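Local coordinates for protein enoyl-CoA hydratase (Mycobacterium avium subsp. paratuberculosis, PDB 4LK5) that probably hydrates the double bond of enoyl-CoA thioesters, as a trimeric enzyme of the crotonase-like enoyl-CoA hydratase/isomerase family, at residues C[113-118]-C[263-268]; C[129-134]-C[237-242]; C[135-140]-C[218-223]; C[147-152]-C[208-213]; C[274-279]-C[283-288]. All blocks are in the same frame, centred on the assembly; numbering follows the deposited sequence.

Interaction 1 (C[113-118]-C[263-268]); sequences EIILEI and DGQSVL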
# COMPACT_ATOMS: atom_id res chain seq x y z
N GLU C 113 -21.44 21.85 8.27
CA GLU C 113 -20.42 22.61 7.57
C GLU C 113 -18.98 22.18 7.96
O GLU C 113 -18.06 22.31 7.16
CB GLU C 113 -20.64 24.14 7.83
CG GLU C 113 -20.21 25.08 6.70
CD GLU C 113 -20.03 26.57 7.10
OE1 GLU C 113 -20.16 26.96 8.29
OE2 GLU C 113 -19.73 27.37 6.18
N ILE C 114 -18.77 21.72 9.19
CA ILE C 114 -17.44 21.28 9.64
C ILE C 114 -16.86 20.33 8.58
O ILE C 114 -15.74 20.49 8.10
CB ILE C 114 -17.42 20.47 10.98
CG1 ILE C 114 -18.72 20.61 11.78
CG2 ILE C 114 -16.21 20.84 11.82
CD1 ILE C 114 -18.70 19.93 13.14
N ILE C 115 -17.66 19.35 8.20
CA ILE C 115 -17.18 18.33 7.30
C ILE C 115 -16.90 18.85 5.90
O ILE C 115 -15.87 18.51 5.30
CB ILE C 115 -18.16 17.17 7.21
CG1 ILE C 115 -18.42 16.63 8.62
CG2 ILE C 115 -17.56 16.07 6.34
CD1 ILE C 115 -19.74 15.90 8.76
N LEU C 116 -17.82 19.66 5.39
CA LEU C 116 -17.65 20.29 4.07
C LEU C 116 -16.36 21.07 4.00
O LEU C 116 -15.76 21.17 2.95
CB LEU C 116 -18.81 21.24 3.76
CG LEU C 116 -19.96 20.93 2.80
CD1 LEU C 116 -20.28 19.45 2.71
CD2 LEU C 116 -21.21 21.74 3.22
N GLU C 117 -15.95 21.65 5.11
CA GLU C 117 -14.80 22.50 5.12
C GLU C 117 -13.54 21.69 5.35
O GLU C 117 -12.47 22.05 4.80
CB GLU C 117 -14.94 23.59 6.18
CG GLU C 117 -16.05 24.58 5.89
CD GLU C 117 -15.71 25.52 4.77
OE1 GLU C 117 -15.01 26.52 5.04
OE2 GLU C 117 -16.14 25.27 3.62
N ILE C 118 -13.65 20.63 6.17
CA ILE C 118 -12.59 19.65 6.28
C ILE C 118 -12.26 19.21 4.87
O ILE C 118 -11.09 19.17 4.46
CB ILE C 118 -13.01 18.36 6.99
CG1 ILE C 118 -13.45 18.58 8.43
CG2 ILE C 118 -11.87 17.35 6.97
CD1 ILE C 118 -12.46 19.29 9.29
N ASP C 263 -21.65 11.92 3.98
CA ASP C 263 -22.91 11.18 4.21
C ASP C 263 -22.92 10.32 5.46
O ASP C 263 -23.95 10.08 6.05
CB ASP C 263 -23.22 10.24 3.04
CG ASP C 263 -23.35 10.95 1.70
OD1 ASP C 263 -23.72 12.14 1.63
OD2 ASP C 263 -23.06 10.29 0.69
N GLY C 264 -21.78 9.83 5.87
CA GLY C 264 -21.72 8.98 7.03
C GLY C 264 -21.60 9.76 8.33
O GLY C 264 -22.30 9.42 9.28
N GLN C 265 -20.72 10.78 8.37
CA GLN C 265 -20.52 11.55 9.59
C GLN C 265 -21.75 12.33 9.90
O GLN C 265 -22.08 12.42 11.07
CB GLN C 265 -19.37 12.57 9.54
CG GLN C 265 -17.97 12.07 9.81
CD GLN C 265 -17.66 11.56 11.21
OE1 GLN C 265 -18.28 10.63 11.71
NE2 GLN C 265 -16.57 12.04 11.76
N SER C 266 -22.37 12.94 8.88
CA SER C 266 -23.65 13.68 9.03
C SER C 266 -24.63 12.92 9.93
O SER C 266 -25.19 13.50 10.85
CB SER C 266 -24.32 13.89 7.69
OG SER C 266 -23.54 14.76 6.91
N VAL C 267 -24.79 11.62 9.68
CA VAL C 267 -25.62 10.74 10.50
C VAL C 267 -25.03 10.54 11.92
O VAL C 267 -25.74 10.65 12.93
CB VAL C 267 -25.87 9.38 9.77
CG1 VAL C 267 -26.61 8.36 10.65
CG2 VAL C 267 -26.64 9.62 8.49
N LEU C 268 -23.74 10.28 12.00
CA LEU C 268 -23.11 9.94 13.25
C LEU C 268 -23.01 11.11 14.19
O LEU C 268 -23.08 10.92 15.41
CB LEU C 268 -21.71 9.37 13.00
CG LEU C 268 -21.71 8.01 12.31
CD1 LEU C 268 -20.30 7.74 11.81
CD2 LEU C 268 -22.18 6.86 13.19
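Helices 113-127 and 254-269 come together at Ile-115 and Gln-265, whose CA atoms are 7.9 Å apart, and no hydrogen bond joins the two segments. One methyl group does most of the work. Ile-115 holds CG1 beside its backbone N (chi1 -56°) and then runs out nearly extended, which carries CD1 across the gap to the facing helix. There CD1 meets CB of Gln-265 at 3.4 Å, the two side chains passing each other at a slant. The same methyl also lies 4.0 Å from the backbone N of Ser-266 and 4.4 Å from its OG, so it rests on the first carbon of one residue and beside the backbone of the next. The Gln-265 chain bends about its CB-CG bond (chi2 -66°), leaving its CB to the isoleucine while the amide swings off to the loop beyond, where NE2 bonds to Asp-174 and OE1 to the backbone N of Met-172. Ser-266 OG is bonded to Phe-262 O one turn back in its own helix. Phe-262 and Leu-269 of helix 254-269 also touch Ile-115 and widen the apolar patch, while Leu-268 packs on Ala-238 of the second subunit. A helix of the core thus meets the C-terminal helical region, which in crotonase-fold enzymes commonly shapes the trimer.

Interaction 2 (C[129-134]-C[237-242]); sequences PHPVVA and VAFAKT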
# COMPACT_ATOMS: atom_id res chain seq x y z
N PRO C 129 0.02 22.94 -6.12
CA PRO C 129 1.20 22.68 -6.98
C PRO C 129 2.59 22.96 -6.36
O PRO C 129 3.51 23.42 -7.05
CB PRO C 129 0.98 23.59 -8.19
CG PRO C 129 -0.41 24.10 -8.08
CD PRO C 129 -0.83 24.01 -6.65
N HIS C 130 2.74 22.67 -5.08
CA HIS C 130 3.97 22.87 -4.41
C HIS C 130 4.11 21.80 -3.37
O HIS C 130 3.12 21.18 -2.97
CB HIS C 130 3.98 24.27 -3.76
CG HIS C 130 3.91 25.37 -4.77
ND1 HIS C 130 4.94 25.63 -5.65
CD2 HIS C 130 2.91 26.22 -5.10
CE1 HIS C 130 4.59 26.62 -6.46
NE2 HIS C 130 3.37 27.00 -6.14
N PRO C 131 5.35 21.54 -2.93
CA PRO C 131 5.46 20.58 -1.83
C PRO C 131 4.79 21.13 -0.59
O PRO C 131 4.98 22.31 -0.28
CB PRO C 131 6.97 20.46 -1.64
CG PRO C 131 7.52 20.69 -3.01
CD PRO C 131 6.65 21.78 -3.57
N VAL C 132 3.99 20.31 0.07
CA VAL C 132 3.35 20.70 1.32
C VAL C 132 3.89 19.84 2.45
O VAL C 132 3.82 18.62 2.37
CB VAL C 132 1.83 20.52 1.22
CG1 VAL C 132 1.20 20.84 2.58
CG2 VAL C 132 1.27 21.41 0.13
N VAL C 133 4.42 20.48 3.50
CA VAL C 133 5.13 19.78 4.55
C VAL C 133 4.39 19.83 5.85
O VAL C 133 4.08 20.90 6.30
CB VAL C 133 6.49 20.41 4.84
CG1 VAL C 133 7.26 19.52 5.84
CG2 VAL C 133 7.30 20.60 3.58
N ALA C 134 4.16 18.67 6.47
CA ALA C 134 3.59 18.57 7.79
C ALA C 134 4.66 18.36 8.85
O ALA C 134 5.45 17.43 8.80
CB ALA C 134 2.57 17.45 7.87
N VAL C 237 8.89 23.57 -10.59
CA VAL C 237 7.94 23.01 -11.56
C VAL C 237 8.08 21.47 -11.65
O VAL C 237 7.08 20.75 -11.84
CB VAL C 237 8.10 23.67 -12.95
CG1 VAL C 237 7.02 23.20 -13.92
CG2 VAL C 237 8.01 25.19 -12.82
N ALA C 238 9.30 20.96 -11.52
CA ALA C 238 9.48 19.52 -11.50
C ALA C 238 8.80 18.96 -10.24
O ALA C 238 8.07 17.98 -10.32
CB ALA C 238 10.95 19.18 -11.52
N PHE C 239 9.03 19.64 -9.12
CA PHE C 239 8.37 19.34 -7.85
C PHE C 239 6.85 19.34 -7.96
O PHE C 239 6.19 18.42 -7.43
CB PHE C 239 8.79 20.34 -6.76
CG PHE C 239 10.12 20.02 -6.09
CD1 PHE C 239 10.77 18.80 -6.27
CD2 PHE C 239 10.72 20.97 -5.25
CE1 PHE C 239 11.96 18.52 -5.61
CE2 PHE C 239 11.90 20.68 -4.60
CZ PHE C 239 12.53 19.46 -4.78
N ALA C 240 6.31 20.38 -8.62
CA ALA C 240 4.86 20.55 -8.73
C ALA C 240 4.30 19.34 -9.48
O ALA C 240 3.39 18.67 -9.01
CB ALA C 240 4.50 21.83 -9.47
N LYS C 241 4.85 19.09 -10.66
CA LYS C 241 4.42 18.02 -11.49
C LYS C 241 4.62 16.64 -10.86
O LYS C 241 3.79 15.73 -11.00
CB LYS C 241 5.15 18.11 -12.80
CG LYS C 241 4.66 19.25 -13.67
CD LYS C 241 5.19 19.04 -15.08
CE LYS C 241 5.17 20.31 -15.90
NZ LYS C 241 3.79 20.72 -16.24
N THR C 242 5.73 16.50 -10.16
CA THR C 242 6.02 15.28 -9.44
C THR C 242 4.93 14.98 -8.42
O THR C 242 4.39 13.88 -8.40
CB THR C 242 7.38 15.37 -8.75
OG1 THR C 242 8.38 15.55 -9.76
CG2 THR C 242 7.69 14.09 -8.04
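The one flat group in contact is the phenyl ring of Phe-239, which the puckered ring of Pro-131 approaches obliquely, square neither to a face nor to an edge. The leading atom of the proline is CG, 3.9 Å from Phe-239 CD2 and 4.0 Å from Phe-239 CB, so the proline is lodged where the ring joins its stem. Pro-131 CD follows, 4.1 Å from Phe-239 CB. The two side chains cross at about a right angle. Phe-239 CG lies beside the backbone N (chi1 -82°), and the ring continues past the proline to Leu-231 and to Thr-167 of the third subunit.

One residue further along the helix, Ala-240 abuts the loop. Its CB is modelled 3.1 Å from the carbonyl O of Pro-129, a closeness that is doubtful in detail, and 4.1 Å from CB of the same proline. No hydrogen bond crosses between the segments, so the contact is made by apolar groups and this one carbonyl.

Pro-129 and Pro-131 belong to the loop leading into strand 132-136, which runs between strands 82-87 and 153-157 of the larger sheet. Val-133 of that strand leans on Ile-228 and Leu-231 of helix 217-233, while helix 236-250 stands at the strand's entrance and faces the third subunit.

Interaction 3 (C[135-140]-C[218-223]); sequences VVQGPA and DEFEAE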
# COMPACT_ATOMS: atom_id res chain seq x y z
N VAL C 135 4.63 19.21 9.85
CA VAL C 135 5.65 19.32 10.86
C VAL C 135 5.04 18.89 12.17
O VAL C 135 4.36 19.67 12.80
CB VAL C 135 6.11 20.78 10.99
CG1 VAL C 135 7.13 20.92 12.11
CG2 VAL C 135 6.66 21.28 9.67
N VAL C 136 5.29 17.67 12.59
CA VAL C 136 4.53 17.07 13.67
C VAL C 136 5.43 16.96 14.92
O VAL C 136 6.22 16.04 15.00
CB VAL C 136 3.95 15.72 13.17
CG1 VAL C 136 3.04 15.09 14.20
CG2 VAL C 136 3.15 15.94 11.90
N GLN C 137 5.33 17.91 15.86
CA GLN C 137 6.25 17.93 17.03
C GLN C 137 5.65 17.15 18.18
O GLN C 137 6.38 16.76 19.07
CB GLN C 137 6.67 19.33 17.57
CG GLN C 137 6.35 20.58 16.76
CD GLN C 137 4.87 20.94 16.82
OE1 GLN C 137 4.20 20.81 17.88
NE2 GLN C 137 4.34 21.37 15.67
N GLY C 138 4.34 16.94 18.16
CA GLY C 138 3.72 16.19 19.24
C GLY C 138 2.50 15.41 18.80
O GLY C 138 2.49 14.86 17.73
N PRO C 139 1.47 15.34 19.66
CA PRO C 139 0.28 14.56 19.29
C PRO C 139 -0.43 15.03 18.02
O PRO C 139 -0.50 16.25 17.74
CB PRO C 139 -0.64 14.71 20.51
CG PRO C 139 0.29 14.98 21.65
CD PRO C 139 1.46 15.75 21.08
N ALA C 140 -0.87 14.05 17.22
CA ALA C 140 -1.76 14.24 16.08
C ALA C 140 -2.96 13.32 16.29
O ALA C 140 -2.81 12.09 16.47
CB ALA C 140 -1.07 13.88 14.78
N ASP C 218 15.27 17.00 20.59
CA ASP C 218 16.20 18.15 20.71
C ASP C 218 16.79 18.60 19.34
O ASP C 218 17.12 19.77 19.17
CB ASP C 218 17.29 17.89 21.79
CG ASP C 218 18.17 16.69 21.49
OD1 ASP C 218 18.04 16.08 20.41
OD2 ASP C 218 19.00 16.35 22.35
N GLU C 219 16.87 17.68 18.38
CA GLU C 219 17.28 18.01 16.98
C GLU C 219 16.13 18.36 16.00
O GLU C 219 16.38 18.89 14.90
CB GLU C 219 18.11 16.85 16.41
CG GLU C 219 19.41 16.61 17.19
CD GLU C 219 19.92 15.20 17.07
OE1 GLU C 219 20.24 14.78 15.94
OE2 GLU C 219 20.00 14.50 18.11
N PHE C 220 14.87 18.12 16.40
CA PHE C 220 13.70 18.31 15.52
C PHE C 220 13.59 19.63 14.75
O PHE C 220 13.41 19.62 13.55
CB PHE C 220 12.39 18.09 16.27
CG PHE C 220 11.18 18.01 15.37
CD1 PHE C 220 11.07 16.97 14.44
CD2 PHE C 220 10.16 18.95 15.45
CE1 PHE C 220 9.99 16.89 13.61
CE2 PHE C 220 9.07 18.86 14.61
CZ PHE C 220 8.98 17.83 13.69
N GLU C 221 13.67 20.76 15.44
CA GLU C 221 13.45 22.06 14.77
C GLU C 221 14.50 22.34 13.70
O GLU C 221 14.17 22.76 12.61
CB GLU C 221 13.33 23.22 15.78
CG GLU C 221 11.93 23.31 16.39
CD GLU C 221 11.74 24.46 17.39
OE1 GLU C 221 12.64 25.34 17.53
OE2 GLU C 221 10.68 24.48 18.04
N ALA C 222 15.75 22.04 14.00
CA ALA C 222 16.84 22.29 13.06
C ALA C 222 16.69 21.43 11.83
O ALA C 222 16.95 21.88 10.72
CB ALA C 222 18.19 22.01 13.73
N GLU C 223 16.29 20.18 12.04
CA GLU C 223 16.12 19.25 10.93
C GLU C 223 14.98 19.65 9.98
O GLU C 223 15.14 19.63 8.75
CB GLU C 223 15.91 17.85 11.46
CG GLU C 223 17.21 17.20 11.85
CD GLU C 223 18.20 17.15 10.68
OE1 GLU C 223 17.80 17.10 9.48
OE2 GLU C 223 19.40 17.17 10.96
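Phe-220 reaches from helix 217-233 to Val-135, Val-136 and Gln-137 at the end of strand 132-136, a helix-on-sheet contact of the alpha/beta core of the crotonase fold. The contact depends on this one ring. No hydrogen bond crosses between the segments, and the nearest CA atoms, those of Gln-137 and Phe-220, remain 7.6 Å apart. Phe-220 spans that gap because its CG is anti to the backbone N (chi1 -169°), which sends the ring out from the helix toward the strand.

The apolar contacts gather at CE2. Val-135 comes at a slant, with CG1 3.8 Å from Phe-220 CE2. The Gln-137 side chain crosses that of Phe-220 at about a right angle and touches the ring with its aliphatic part: CB is 3.8 Å from Phe-220 CE2, and CG lies close to the same atom. A bend at chi2 (74°) turns the glutamine amide away from the helix, with its plane 62° from that of the ring. Tyr-215 and Ser-157 also touch Phe-220, so the neighbouring strands 213-215 and 153-157 share in enclosing it. Val-136 directs its CB the other way, where its side chain packs on Phe-92, Val-154, Ala-160 and Phe-162, and it meets the phenylalanine through its backbone instead.

This remaining contact is made without a hydrogen bond. The backbone of Val-136 meets the far end of the ring, its N 3.9 Å from Phe-220 CZ and its carbonyl O, which comes obliquely, 3.5 Å from the same CZ.

Interaction 4 (C[147-152]-C[208-213]); sequences IALACD and WGLVTA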
# COMPACT_ATOMS: atom_id res chain seq x y z
N ILE C 147 -5.10 15.60 8.06
CA ILE C 147 -4.42 16.74 7.47
C ILE C 147 -2.96 16.46 7.21
O ILE C 147 -2.47 16.72 6.12
CB ILE C 147 -4.62 17.98 8.35
CG1 ILE C 147 -6.06 18.45 8.13
CG2 ILE C 147 -3.63 19.07 8.05
CD1 ILE C 147 -6.60 19.12 9.35
N ALA C 148 -2.28 15.92 8.20
CA ALA C 148 -0.90 15.47 8.03
C ALA C 148 -0.76 14.54 6.86
O ALA C 148 0.14 14.71 6.02
CB ALA C 148 -0.40 14.76 9.27
N LEU C 149 -1.64 13.55 6.79
CA LEU C 149 -1.48 12.52 5.78
C LEU C 149 -1.89 12.93 4.41
O LEU C 149 -1.55 12.26 3.45
CB LEU C 149 -2.17 11.23 6.19
CG LEU C 149 -1.41 10.60 7.35
CD1 LEU C 149 -2.32 9.71 8.13
CD2 LEU C 149 -0.23 9.81 6.82
N ALA C 150 -2.55 14.07 4.30
CA ALA C 150 -2.84 14.63 3.00
C ALA C 150 -1.64 15.33 2.48
O ALA C 150 -1.56 15.59 1.29
CB ALA C 150 -3.99 15.62 3.08
N CYS C 151 -0.70 15.66 3.37
CA CYS C 151 0.48 16.38 2.94
C CYS C 151 1.42 15.47 2.11
O CYS C 151 1.13 14.29 1.89
CB CYS C 151 1.15 17.00 4.15
SG CYS C 151 0.05 18.22 4.95
N ASP C 152 2.52 16.04 1.63
CA ASP C 152 3.47 15.33 0.75
C ASP C 152 4.66 14.78 1.51
O ASP C 152 5.26 13.75 1.17
CB ASP C 152 3.97 16.32 -0.29
CG ASP C 152 2.82 16.94 -1.08
OD1 ASP C 152 1.94 16.17 -1.58
OD2 ASP C 152 2.77 18.18 -1.16
N TRP C 208 6.19 1.77 9.44
CA TRP C 208 4.97 1.47 8.68
C TRP C 208 4.89 2.13 7.30
O TRP C 208 4.05 1.76 6.49
CB TRP C 208 3.76 1.95 9.47
CG TRP C 208 3.30 1.03 10.57
CD1 TRP C 208 4.03 0.03 11.19
CD2 TRP C 208 2.02 1.05 11.22
NE1 TRP C 208 3.26 -0.58 12.14
CE2 TRP C 208 2.04 0.03 12.20
CE3 TRP C 208 0.86 1.83 11.06
CZ2 TRP C 208 0.93 -0.24 13.02
CZ3 TRP C 208 -0.22 1.58 11.85
CH2 TRP C 208 -0.20 0.53 12.82
N GLY C 209 5.71 3.15 7.05
CA GLY C 209 5.57 4.01 5.87
C GLY C 209 4.60 5.17 6.02
O GLY C 209 4.13 5.72 5.02
N LEU C 210 4.28 5.55 7.25
CA LEU C 210 3.27 6.59 7.48
C LEU C 210 3.87 7.98 7.46
O LEU C 210 3.14 8.94 7.24
CB LEU C 210 2.56 6.40 8.83
CG LEU C 210 1.32 7.25 9.16
CD1 LEU C 210 0.19 6.86 8.24
CD2 LEU C 210 0.85 7.06 10.60
N VAL C 211 5.18 8.10 7.73
CA VAL C 211 5.84 9.42 7.72
C VAL C 211 7.20 9.39 7.06
O VAL C 211 7.80 8.34 6.87
CB VAL C 211 6.02 10.04 9.12
CG1 VAL C 211 4.68 10.07 9.86
CG2 VAL C 211 7.05 9.28 9.94
N THR C 212 7.66 10.57 6.72
CA THR C 212 8.81 10.71 5.90
C THR C 212 10.09 10.56 6.74
O THR C 212 11.06 9.86 6.33
CB THR C 212 8.72 12.06 5.18
OG1 THR C 212 7.43 12.15 4.54
CG2 THR C 212 9.82 12.17 4.13
N ALA C 213 10.10 11.19 7.91
CA ALA C 213 11.25 11.10 8.80
C ALA C 213 10.94 11.40 10.26
O ALA C 213 10.01 12.13 10.55
CB ALA C 213 12.39 11.99 8.30
O HOH W 1 7.24 11.97 1.91
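Leu-149, near the C-terminal end of helix 143-150, packs against Leu-210 in the loop that follows helix 202-208. From its CB the chain leaves with CG beside the backbone N (chi1 -70°), and CG comes to 4.2 Å from Leu-210 CD1. Both branches then close on that methyl: Leu-149 CD1 lies 3.8 Å from Leu-210 CD1, and Leu-149 CD2 is modelled 3.3 Å from it, closer than methyls normally come and so doubtful in detail. CD2 also rests 3.5 Å from the carbonyl O of Leu-210. The leucines cross at about a right angle; Val-181 touches the first, Val-185 and Leu-200 the second.

Further along both segments, a water bridges Asp-152 and Thr-212. It donates to Asp-152 O at 2.8 Å and accepts from Thr-212 OG1 at 2.6 Å, linking a backbone carbonyl to a side-chain hydroxyl that has no direct bond to it; the threonine oxygen is also hydrogen-bonded to Val-154 N. The Asp-152 carboxylate turns the other way, its OD2 bonded to Val-132 N, and Arg-187 of the third subunit bonds to Cys-151 O.

Gly-209, with phi 85°, ends helix 202-208 in a Schellman motif and turns the chain toward strand 213-215. In crotonase-fold enzymes the helix corresponding to 143-150 typically carries part of the oxyanion hole at its N-terminal end; this contact lies at its C-terminal end.

Interaction 5 (C[274-279]-C[283-288]); sequences FVEGAT and QRRTPN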
# COMPACT_ATOMS: atom_id res chain seq x y z
N PHE C 274 -22.48 9.69 19.64
CA PHE C 274 -21.52 10.80 19.60
C PHE C 274 -21.50 11.58 20.92
O PHE C 274 -20.43 11.77 21.53
CB PHE C 274 -21.82 11.75 18.43
CG PHE C 274 -20.99 13.02 18.43
CD1 PHE C 274 -19.60 12.95 18.42
CD2 PHE C 274 -21.60 14.27 18.46
CE1 PHE C 274 -18.83 14.11 18.44
CE2 PHE C 274 -20.84 15.44 18.49
CZ PHE C 274 -19.45 15.36 18.47
N VAL C 275 -22.69 12.00 21.37
CA VAL C 275 -22.83 12.69 22.68
C VAL C 275 -22.24 11.82 23.81
O VAL C 275 -21.41 12.28 24.60
CB VAL C 275 -24.30 13.10 22.95
CG1 VAL C 275 -24.49 13.48 24.42
CG2 VAL C 275 -24.72 14.25 22.03
N GLU C 276 -22.62 10.55 23.84
CA GLU C 276 -21.99 9.64 24.79
C GLU C 276 -20.46 9.65 24.70
O GLU C 276 -19.77 9.61 25.71
CB GLU C 276 -22.53 8.22 24.59
CG GLU C 276 -21.94 7.14 25.51
CD GLU C 276 -22.11 7.41 27.01
OE1 GLU C 276 -22.86 8.33 27.39
OE2 GLU C 276 -21.48 6.68 27.81
N GLY C 277 -19.92 9.70 23.50
CA GLY C 277 -18.48 9.62 23.33
C GLY C 277 -17.73 10.88 23.73
O GLY C 277 -16.69 10.82 24.37
N ALA C 278 -18.25 12.03 23.32
CA ALA C 278 -17.57 13.28 23.57
C ALA C 278 -17.69 13.61 25.03
O ALA C 278 -16.71 14.01 25.67
CB ALA C 278 -18.15 14.41 22.73
N THR C 279 -18.88 13.43 25.56
CA THR C 279 -19.11 13.61 26.98
C THR C 279 -18.13 12.72 27.74
O THR C 279 -17.40 13.19 28.60
CB THR C 279 -20.57 13.24 27.37
OG1 THR C 279 -21.48 13.99 26.55
CG2 THR C 279 -20.82 13.53 28.84
N GLN C 283 -15.32 13.83 30.32
CA GLN C 283 -15.36 13.36 31.69
C GLN C 283 -14.20 12.41 32.00
O GLN C 283 -14.14 11.87 33.11
CB GLN C 283 -16.72 12.66 32.00
CG GLN C 283 -17.97 13.54 31.93
CD GLN C 283 -17.92 14.71 32.88
OE1 GLN C 283 -17.89 14.52 34.10
NE2 GLN C 283 -17.91 15.92 32.35
N ARG C 284 -13.28 12.22 31.06
CA ARG C 284 -12.23 11.17 31.23
C ARG C 284 -12.82 9.86 31.76
O ARG C 284 -12.45 9.38 32.81
CB ARG C 284 -11.12 11.67 32.15
CG ARG C 284 -10.33 12.79 31.50
CD ARG C 284 -9.24 13.33 32.40
NE ARG C 284 -8.06 13.70 31.64
CZ ARG C 284 -7.08 12.86 31.28
NH1 ARG C 284 -7.09 11.56 31.63
NH2 ARG C 284 -6.06 13.33 30.58
N ARG C 285 -13.77 9.31 31.01
CA ARG C 285 -14.63 8.23 31.46
C ARG C 285 -14.83 7.27 30.32
O ARG C 285 -14.75 7.69 29.18
CB ARG C 285 -15.98 8.84 31.85
CG ARG C 285 -16.88 7.94 32.67
CD ARG C 285 -18.25 8.59 32.91
NE ARG C 285 -19.10 8.55 31.72
CZ ARG C 285 -19.70 9.60 31.16
NH1 ARG C 285 -19.58 10.82 31.68
NH2 ARG C 285 -20.45 9.42 30.08
N THR C 286 -15.10 5.99 30.60
CA THR C 286 -15.41 5.00 29.54
C THR C 286 -16.82 5.24 28.99
O THR C 286 -17.73 5.42 29.78
CB THR C 286 -15.29 3.53 30.03
OG1 THR C 286 -13.91 3.19 30.14
CG2 THR C 286 -15.95 2.53 29.04
N PRO C 287 -16.98 5.24 27.64
CA PRO C 287 -18.31 5.40 27.08
C PRO C 287 -19.12 4.13 27.15
O PRO C 287 -18.55 3.04 27.17
CB PRO C 287 -18.02 5.75 25.62
CG PRO C 287 -16.70 5.14 25.31
CD PRO C 287 -15.94 5.31 26.59
N ASN C 288 -20.44 4.29 27.17
CA ASN C 288 -21.38 3.18 27.04
C ASN C 288 -22.24 3.36 25.77
O ASN C 288 -23.22 4.11 25.75
CB ASN C 288 -22.24 3.07 28.31
CG ASN C 288 -23.00 1.74 28.41
OD1 ASN C 288 -23.00 0.91 27.50
ND2 ASN C 288 -23.66 1.54 29.55
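Glu-276 OE2 takes the backbone N-H of Asn-288 in a short, nearly straight hydrogen bond of 2.7 Å (168° at the hydrogen). The donor arrives on the anti side of the carboxylate, slightly out of its plane. Arg-285 NH2 stands 3.7 Å from the same OE2, a long salt bridge, and the carboxylate and guanidinium planes are turned well away from parallel; Glu-276 OE1 lies in the guanidinium plane, at its edge. The glutamate reaches these partners because its CG is anti to the backbone N (chi1 179°) and the chain then bends at chi2 (58°). Its CG also lies 3.3 Å from Asn-288 O, with Pro-287 CB on the flank at 4.2 Å.

Helix 272-282 ends in a Schellman motif, in which Arg-284 takes a positive phi and the chain folds back along the helix it has just left. At the turn, Gln-283 N bonds to Thr-279 O at 2.8 Å, and Gln-283 CG lies 3.4 Å from that oxygen. Thr-279 and Arg-285 run side by side in the same direction, the threonine CG2 near the guanidinium edge. Thr-279 OG1 is turned back to its own helix, bonding to Val-275 O at 2.6 Å.

Interactions 1 to 4 enclose one another along the chain: 147-152/208-213 lies within 135-140/218-223, that within 129-134/237-242, and that within 113-118/263-268, while interaction 5 follows in series. Interaction 2 sits on the loop entering strand 132-136 and interaction 3 at the strand's far end, centres about 21 Å apart. Interaction 4, its centre about 14 Å from each of theirs, touches interaction 2 where Asp-152 meets the start of that strand, and both touch the third subunit. Interaction 1, its centre about 29 Å from that of interaction 2, meets interaction 5 where Leu-268 O lies 3.4 Å from Phe-274 CB. Interactions 2 to 4 thus surround strand 132-136, while 1 and 5 lie on the last two helices.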